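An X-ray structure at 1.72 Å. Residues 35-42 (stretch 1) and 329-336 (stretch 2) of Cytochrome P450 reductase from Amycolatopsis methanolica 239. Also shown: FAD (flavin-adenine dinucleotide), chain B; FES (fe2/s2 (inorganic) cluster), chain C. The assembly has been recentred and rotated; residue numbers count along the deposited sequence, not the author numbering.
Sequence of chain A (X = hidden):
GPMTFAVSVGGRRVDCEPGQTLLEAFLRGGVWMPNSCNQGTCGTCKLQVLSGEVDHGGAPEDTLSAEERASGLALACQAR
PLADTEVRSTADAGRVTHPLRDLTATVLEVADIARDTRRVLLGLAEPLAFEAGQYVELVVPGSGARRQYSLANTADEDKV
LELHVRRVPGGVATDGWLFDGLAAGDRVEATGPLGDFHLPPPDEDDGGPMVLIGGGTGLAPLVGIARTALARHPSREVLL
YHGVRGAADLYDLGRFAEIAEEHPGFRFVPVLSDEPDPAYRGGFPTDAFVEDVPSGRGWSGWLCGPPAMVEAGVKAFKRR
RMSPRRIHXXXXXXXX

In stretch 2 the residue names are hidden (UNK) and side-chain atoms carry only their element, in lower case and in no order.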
ATOM      1  N   ASN A  35       0.974   8.280   5.974  1.00 14.56           N
ATOM      2  CA  ASN A  35       1.270   7.004   6.534  1.00 13.31           C
ATOM      3  C   ASN A  35       1.431   5.963   5.431  1.00 15.14           C
ATOM      4  O   ASN A  35       0.710   5.994   4.514  1.00 15.03           O
ATOM      5  CB  ASN A  35       0.196   6.592   7.520  1.00 17.33           C
ATOM      6  CG  ASN A  35      -1.118   6.305   6.882  1.00 17.44           C
ATOM      7  OD1 ASN A  35      -1.451   5.196   6.650  1.00 20.97           O
ATOM      8  ND2 ASN A  35      -1.866   7.315   6.658  1.00 14.97           N
ATOM      9  N   SER A  36       2.406   5.072   5.569  1.00 16.39           N
ATOM     10  CA  SER A  36       2.617   4.109   4.491  1.00 17.39           C
ATOM     11  C   SER A  36       3.128   2.763   4.986  1.00 19.46           C
ATOM     12  O   SER A  36       3.640   1.994   4.163  1.00 21.77           O
ATOM     13  CB  SER A  36       3.659   4.609   3.464  1.00 25.38           C
ATOM     14  OG  SER A  36       3.131   5.524   2.521  1.00 32.04           O
ATOM     15  N   CYS A  37       3.042   2.458   6.288  1.00 14.48           N
ATOM     16  CA  CYS A  37       3.482   1.155   6.788  1.00 14.26           C
ATOM     17  C   CYS A  37       2.963   0.849   8.189  1.00 18.38           C
ATOM     18  O   CYS A  37       2.797  -0.326   8.540  1.00 17.29           O
ATOM     19  CB  CYS A  37       5.016   1.051   6.763  1.00 16.45           C
ATOM     20  SG  CYS A  37       5.859   1.881   8.149  1.00 18.15           S
ATOM     21  N   ASN A  38       2.732   1.889   9.005  1.00 19.52           N
ATOM     22  CA  ASN A  38       2.286   1.739  10.401  1.00 19.27           C
ATOM     23  C   ASN A  38       3.209   0.820  11.197  1.00 21.44           C
ATOM     24  O   ASN A  38       2.787   0.179  12.161  1.00 20.88           O
ATOM     25  CB  ASN A  38       0.835   1.241  10.482  1.00 19.67           C
ATOM     26  CG  ASN A  38       0.178   1.564  11.825  1.00 24.82           C
ATOM     27  OD1 ASN A  38       0.524   2.557  12.483  1.00 22.44           O
ATOM     28  ND2 ASN A  38      -0.746   0.703  12.258  1.00 23.55           N
ATOM     29  N   GLN A  39       4.488   0.762  10.818  1.00 17.55           N
ATOM     30  CA  GLN A  39       5.425  -0.098  11.529  1.00 16.19           C
ATOM     31  C   GLN A  39       6.799   0.535  11.700  1.00 18.94           C
ATOM     32  O   GLN A  39       7.745  -0.171  12.080  1.00 21.65           O
ATOM     33  CB  GLN A  39       5.554  -1.467  10.806  1.00 21.84           C
ATOM     34  CG  GLN A  39       6.315  -1.382   9.486  1.00 19.34           C
ATOM     35  CD  GLN A  39       6.527  -2.741   8.827  1.00 22.24           C
ATOM     36  OE1 GLN A  39       5.885  -3.730   9.190  1.00 21.45           O
ATOM     37  NE2 GLN A  39       7.433  -2.790   7.853  1.00 20.01           N
ATOM     38  N   GLY A  40       6.948   1.835  11.427  1.00 18.74           N
ATOM     39  CA  GLY A  40       8.187   2.540  11.695  1.00 20.62           C
ATOM     40  C   GLY A  40       9.256   2.443  10.626  1.00 25.11           C
ATOM     41  O   GLY A  40      10.382   2.901  10.859  1.00 25.85           O
ATOM     42  N   THR A  41       8.950   1.876   9.462  1.00 21.58           N
ATOM     43  CA  THR A  41       9.989   1.670   8.456  1.00 23.07           C
ATOM     44  C   THR A  41       9.936   2.660   7.301  1.00 21.43           C
ATOM     45  O   THR A  41      10.984   2.933   6.701  1.00 27.43           O
ATOM     46  CB  THR A  41       9.930   0.243   7.884  1.00 20.69           C
ATOM     47  OG1 THR A  41       8.604  -0.046   7.427  1.00 20.51           O
ATOM     48  CG2 THR A  41      10.348  -0.779   8.937  1.00 22.98           C
ATOM     49  N   CYS A  42       8.768   3.204   6.960  1.00 20.71           N
ATOM     50  CA  CYS A  42       8.711   4.026   5.751  1.00 22.48           C
ATOM     51  C   CYS A  42       9.122   5.468   6.021  1.00 24.65           C
ATOM     52  O   CYS A  42       9.573   6.166   5.098  1.00 24.98           O
ATOM     53  CB  CYS A  42       7.314   3.979   5.131  1.00 24.25           C
ATOM     54  SG  CYS A  42       6.062   5.013   5.952  1.00 20.66           S
ATOM     55  N   UNK A 329       4.870   5.502  -4.523  1.00 14.88           N
ATOM     56  CA  UNK A 329       5.569   4.291  -4.081  1.00 17.29           C
ATOM     57  C   UNK A 329       4.816   3.617  -2.951  1.00 18.33           C
ATOM     58  O   UNK A 329       4.282   4.299  -2.069  1.00 17.18           O
ATOM     59  n   UNK A 329       9.304   7.602  -3.811  1.00 37.89           N
ATOM     60  c   UNK A 329       6.999   4.582  -3.553  1.00 27.18           C
ATOM     61  c   UNK A 329       7.730   5.750  -4.178  1.00 37.07           C
ATOM     62  c   UNK A 329       8.816   8.694  -4.393  1.00 39.44           C
ATOM     63  n   UNK A 329       7.515   8.943  -4.358  1.00 40.50           N
ATOM     64  n   UNK A 329       9.632   9.545  -4.994  1.00 48.90           N
ATOM     65  c   UNK A 329       8.476   6.596  -3.143  1.00 33.49           C
ATOM     66  N   UNK A 330       4.816   2.280  -2.959  1.00 14.68           N
ATOM     67  CA  UNK A 330       4.343   1.467  -1.836  1.00 16.64           C
ATOM     68  C   UNK A 330       5.355   0.346  -1.619  1.00 18.66           C
ATOM     69  O   UNK A 330       5.489  -0.556  -2.452  1.00 17.83           O
ATOM     70  c   UNK A 330       1.690   1.109   0.090  1.00 24.05           C
ATOM     71  c   UNK A 330       2.373   0.150  -0.878  1.00 18.98           C
ATOM     72  c   UNK A 330       2.941   0.893  -2.088  1.00 16.64           C
ATOM     73  o   UNK A 330       2.351   2.069   0.537  1.00 23.15           O
ATOM     74  o   UNK A 330       0.493   0.918   0.383  1.00 21.64           O
ATOM     75  N   UNK A 331       6.085   0.382  -0.509  1.00 15.81           N
ATOM     76  CA  UNK A 331       7.102  -0.641  -0.272  1.00 13.14           C
ATOM     77  C   UNK A 331       6.588  -1.721   0.671  1.00 15.48           C
ATOM     78  O   UNK A 331       6.111  -1.414   1.771  1.00 17.70           O
ATOM     79  c   UNK A 331      10.878   2.607  -0.695  1.00 44.60           C
ATOM     80  c   UNK A 331       9.977   1.868   0.244  1.00 36.10           C
ATOM     81  c   UNK A 331       8.375  -0.017   0.294  1.00 16.66           C
ATOM     82  c   UNK A 331       8.842   1.190  -0.493  1.00 22.66           C
ATOM     83  n   UNK A 331      11.552   3.728   0.019  1.00 50.82           N
ATOM     84  N   UNK A 332       6.696  -2.982   0.234  1.00 16.17           N
ATOM     85  CA  UNK A 332       6.325  -4.149   1.040  1.00 16.75           C
ATOM     86  C   UNK A 332       7.490  -4.488   1.979  1.00 20.98           C
ATOM     87  O   UNK A 332       8.130  -5.538   1.891  1.00 23.85           O
ATOM     88  c   UNK A 332       3.873  -4.109  -0.482  1.00 19.82           C
ATOM     89  c   UNK A 332       4.213  -6.285  -1.393  1.00 25.41           C
ATOM     90  c   UNK A 332       4.658  -5.232  -0.593  1.00 18.14           C
ATOM     91  c   UNK A 332       5.983  -5.346   0.149  1.00 17.22           C
ATOM     92  c   UNK A 332       2.218  -5.065  -1.944  1.00 25.96           C
ATOM     93  c   UNK A 332       2.999  -6.207  -2.064  1.00 25.50           C
ATOM     94  c   UNK A 332       2.649  -4.008  -1.147  1.00 23.81           C
ATOM     95  N   UNK A 333       7.759  -3.580   2.905  1.00 16.81           N
ATOM     96  CA  UNK A 333       8.904  -3.754   3.787  1.00 17.63           C
ATOM     97  C   UNK A 333       8.637  -4.845   4.820  1.00 19.44           C
ATOM     98  O   UNK A 333       7.616  -4.797   5.510  1.00 18.91           O
ATOM     99  c   UNK A 333      10.436  -2.629   5.386  1.00 21.77           C
ATOM    100  c   UNK A 333       9.229  -2.446   4.493  1.00 17.54           C
ATOM    101  o   UNK A 333       9.519  -1.439   3.512  1.00 22.22           O
ATOM    102  N   UNK A 334       9.523  -5.826   4.961  1.00 21.47           N
ATOM    103  CA  UNK A 334       9.325  -6.862   5.980  1.00 21.06           C
ATOM    104  C   UNK A 334       9.136  -6.263   7.369  1.00 24.03           C
ATOM    105  O   UNK A 334       9.710  -5.222   7.708  1.00 23.31           O
ATOM    106  c   UNK A 334      10.615  -7.689   5.895  1.00 24.74           C
ATOM    107  c   UNK A 334      11.003  -7.561   4.443  1.00 27.55           C
ATOM    108  c   UNK A 334      10.677  -6.125   4.091  1.00 26.04           C
ATOM    109  N   UNK A 335       8.311  -6.940   8.164  1.00 21.58           N
ATOM    110  CA  UNK A 335       7.979  -6.541   9.517  1.00 24.89           C
ATOM    111  C   UNK A 335       8.860  -7.220  10.548  1.00 31.49           C
ATOM    112  O   UNK A 335       8.691  -6.969  11.743  1.00 30.08           O
ATOM    113  c   UNK A 335       6.513  -6.865   9.816  1.00 28.37           C
ATOM    114  N   UNK A 336       9.766  -8.090  10.115  1.00 32.22           N
ATOM    115  CA  UNK A 336      10.649  -8.804  11.031  1.00 39.99           C
ATOM    116  C   UNK A 336      11.952  -9.154  10.325  1.00 42.64           C
ATOM    117  O   UNK A 336      12.108  -8.877   9.131  1.00 38.56           O
ATOM    118  OXT UNK A 336      12.869  -9.718  10.927  1.00 39.66           O
ATOM    119  c   UNK A 336       9.976 -10.072  11.563  1.00 41.94           C
ATOM    120  o   UNK A 336       9.859 -11.054  10.547  1.00 38.43           O
TER
HETATM  121  PA  FAD B 401       7.998 -12.846   8.369  1.00 24.50           P
HETATM  122  O1A FAD B 401       7.819 -13.862   9.471  1.00 26.14           O
HETATM  123  O2A FAD B 401       7.827 -11.415   8.817  1.00 25.24           O
HETATM  124  O5B FAD B 401       9.490 -12.989   7.680  1.00 30.05           O
HETATM  125  C5B FAD B 401      10.139 -14.241   7.694  1.00 38.67           C
HETATM  126  C4B FAD B 401      11.614 -14.004   7.259  1.00 38.27           C
HETATM  127  O4B FAD B 401      11.656 -13.735   5.982  1.00 37.13           O
HETATM  128  C3B FAD B 401      12.183 -12.762   7.964  1.00 37.85           C
HETATM  129  O3B FAD B 401      13.495 -12.972   8.239  1.00 41.77           O
HETATM  130  C2B FAD B 401      11.982 -11.622   6.936  1.00 37.04           C
HETATM  131  O2B FAD B 401      12.938 -10.497   7.166  1.00 38.16           O
HETATM  132  C1B FAD B 401      12.148 -12.210   5.780  1.00 36.67           C
HETATM  133  N9A FAD B 401      11.264 -11.683   4.772  1.00 39.76           N
HETATM  134  C8A FAD B 401      10.142 -10.983   4.981  1.00 38.28           C
HETATM  135  N7A FAD B 401       9.601 -10.710   3.785  1.00 35.07           N
HETATM  136  C5A FAD B 401      10.390 -11.258   2.844  1.00 39.77           C
HETATM  137  C6A FAD B 401      10.293 -11.276   1.473  1.00 42.04           C
HETATM  138  N6A FAD B 401       9.400 -10.775   0.444  1.00 39.40           N
HETATM  139  N1A FAD B 401      11.213 -11.899   0.749  1.00 44.55           N
HETATM  140  C2A FAD B 401      12.255 -12.516   1.361  1.00 44.12           C
HETATM  141  N3A FAD B 401      12.358 -12.506   2.715  1.00 40.84           N
HETATM  142  C4A FAD B 401      11.414 -11.869   3.448  1.00 40.02           C
HETATM  143  N1  FAD B 401       2.694  -8.974   1.038  1.00 16.86           N
HETATM  144  C2  FAD B 401       1.856  -9.684   0.079  1.00 18.20           C
HETATM  145  O2  FAD B 401       2.070 -10.822  -0.172  1.00 22.83           O
HETATM  146  N3  FAD B 401       0.730  -8.980  -0.553  1.00 16.94           N
HETATM  147  C4  FAD B 401       0.424  -7.608  -0.293  1.00 18.76           C
HETATM  148  O4  FAD B 401      -0.482  -7.069  -0.835  1.00 19.96           O
HETATM  149  C4X FAD B 401       1.315  -6.897   0.674  1.00 14.36           C
HETATM  150  N5  FAD B 401       1.024  -5.530   0.983  1.00 15.91           N
HETATM  151  C5X FAD B 401       1.912  -4.847   1.919  1.00 15.95           C
HETATM  152  C6  FAD B 401       1.668  -3.494   2.172  1.00 15.55           C
HETATM  153  C7  FAD B 401       2.524  -2.855   3.072  1.00 15.55           C
HETATM  154  C7M FAD B 401       2.100  -1.398   3.246  1.00 18.42           C
HETATM  155  C8  FAD B 401       3.573  -3.535   3.688  1.00 16.15           C
HETATM  156  C8M FAD B 401       4.446  -2.757   4.665  1.00 15.34           C
HETATM  157  C9  FAD B 401       3.819  -4.879   3.424  1.00 18.34           C
HETATM  158  C9A FAD B 401       2.985  -5.519   2.529  1.00 16.19           C
HETATM  159  N10 FAD B 401       3.253  -6.942   2.258  1.00 15.24           N
HETATM  160  C10 FAD B 401       2.411  -7.594   1.312  1.00 14.70           C
HETATM  161  C1' FAD B 401       4.325  -7.671   2.957  1.00 17.41           C
HETATM  162  C2' FAD B 401       3.519  -8.423   4.099  1.00 18.65           C
HETATM  163  O2' FAD B 401       2.890  -7.553   5.031  1.00 18.72           O
HETATM  164  C3' FAD B 401       4.368  -9.405   4.936  1.00 20.78           C
HETATM  165  O3' FAD B 401       5.540  -8.745   5.321  1.00 19.97           O
HETATM  166  C4' FAD B 401       4.733 -10.665   4.128  1.00 20.99           C
HETATM  167  O4' FAD B 401       3.569 -11.372   3.794  1.00 20.34           O
HETATM  168  C5' FAD B 401       5.664 -11.594   4.936  1.00 21.87           C
HETATM  169  O5' FAD B 401       5.146 -11.747   6.244  1.00 21.66           O
HETATM  170  P   FAD B 401       5.437 -13.139   7.061  1.00 22.20           P
HETATM  171  O1P FAD B 401       4.891 -12.970   8.452  1.00 23.28           O
HETATM  172  O2P FAD B 401       4.941 -14.338   6.287  1.00 24.67           O
HETATM  173  O3P FAD B 401       7.071 -13.253   7.092  1.00 22.00           O
HETATM  174 FE1  FES C 402       5.599   4.280   8.124  1.00 18.21          FE
HETATM  175 FE2  FES C 402       5.133   5.523  10.376  1.00 18.32          FE
HETATM  176  S1  FES C 402       7.083   4.984   9.605  1.00 20.50           S
HETATM  177  S2  FES C 402       3.650   5.014   8.832  1.00 17.22           S
HETATM  178  O   HOH W   1       5.973   0.787   3.381  1.00 20.39           O
HETATM  179  O   HOH W   2       1.238   4.311   1.437  1.00 25.64           O
HETATM  180  O   HOH W   3       5.075   2.356   1.326  1.00 34.52           O
HETATM  181  O   HOH W   4       5.509   5.193   0.506  1.00 38.23           O
HETATM  182  O   HOH W   5       8.389   0.667   4.750  1.00 23.47           O
HETATM  183  O   HOH W   6       9.330   5.221   2.193  1.00 38.45           O

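Position 329 carries three carbons, a nitrogen, and then a carbon bearing two more nitrogens, a guanidinium group. That is arginine, R329. Its side chain makes no contact with stretch 1; a water bridges R329 O (3.0 Å) and S36 OG (3.1 Å), so this link uses the backbone and does not depend on the guanidinium.

Position 330 has three carbons, the last holding two oxygens: a carboxylate, and therefore glutamate, E330. CA-to-CB points sideways, but with chi1 t and chi2 p the end comes nearer stretch 1. E330 OE1 lies 4.1 Å from S36 OG, too far for direct bonding, and one water fills the gap, 2.7 Å from E330 OE1 and 2.5 Å from S36 OG. A buried carboxylate needs such donors.

At 331 four carbons run in a row to a nitrogen: lysine, K331. CA-to-CB points sideways, and the extended chain (chi2, chi3 and chi4 all t) makes no direct contact with stretch 1. K331 NZ donates weakly to a water at 3.4 Å, and that water donates to C42 O at 3.1 Å.

Position 332 shows one carbon and a six-carbon ring without oxygen, so phenylalanine, F332. It points away from stretch 1 and places one ring face against the flavin, with F332 CE1 3.1 Å from FAD N5, a place suited to a flat, apolar group.

Position 333 branches at its first carbon into one oxygen and one carbon: threonine, T333. It points toward stretch 1. The methyl, T333 CG2, packs 3.8 Å from T41 OG1, while a water joins T333 OG1 (2.7 Å) to T41 OG1 (2.8 Å), so both branches are used.

At 334 three carbons close a ring onto the backbone nitrogen: proline, P334. The ring turns away from stretch 1 and P334 CB lies 3.5 Å from FAD C8A, while the carbonyl remains available to Q39.

Position 335 has a single carbon, alanine, A335. So small a side chain lets Q39 OE1 come to 3.3 Å from A335 CB.

Position 336 has one carbon, one oxygen and a terminal carboxylate: serine, S336. It makes no contact with stretch 1; its short hydroxyl, S336 OG, donates to FAD O2A at 2.7 Å, while S336 O accepts from FAD O2B at 2.7 Å.

The contact thus has three parts. Q39 NE2 donates to T333 O at 3.1 Å and weakly to P334 O at 3.3 Å, steadied by T41 OG1 at 3.0 Å from Q39 NE2. T41 and T333 pack together and share a water. Further waters link S36 to R329, E330 and K331, joining the strand to the loop whose C37 and C42 bind the iron-sulfur cluster.

Stretch 2 329-336: REKFTPAS
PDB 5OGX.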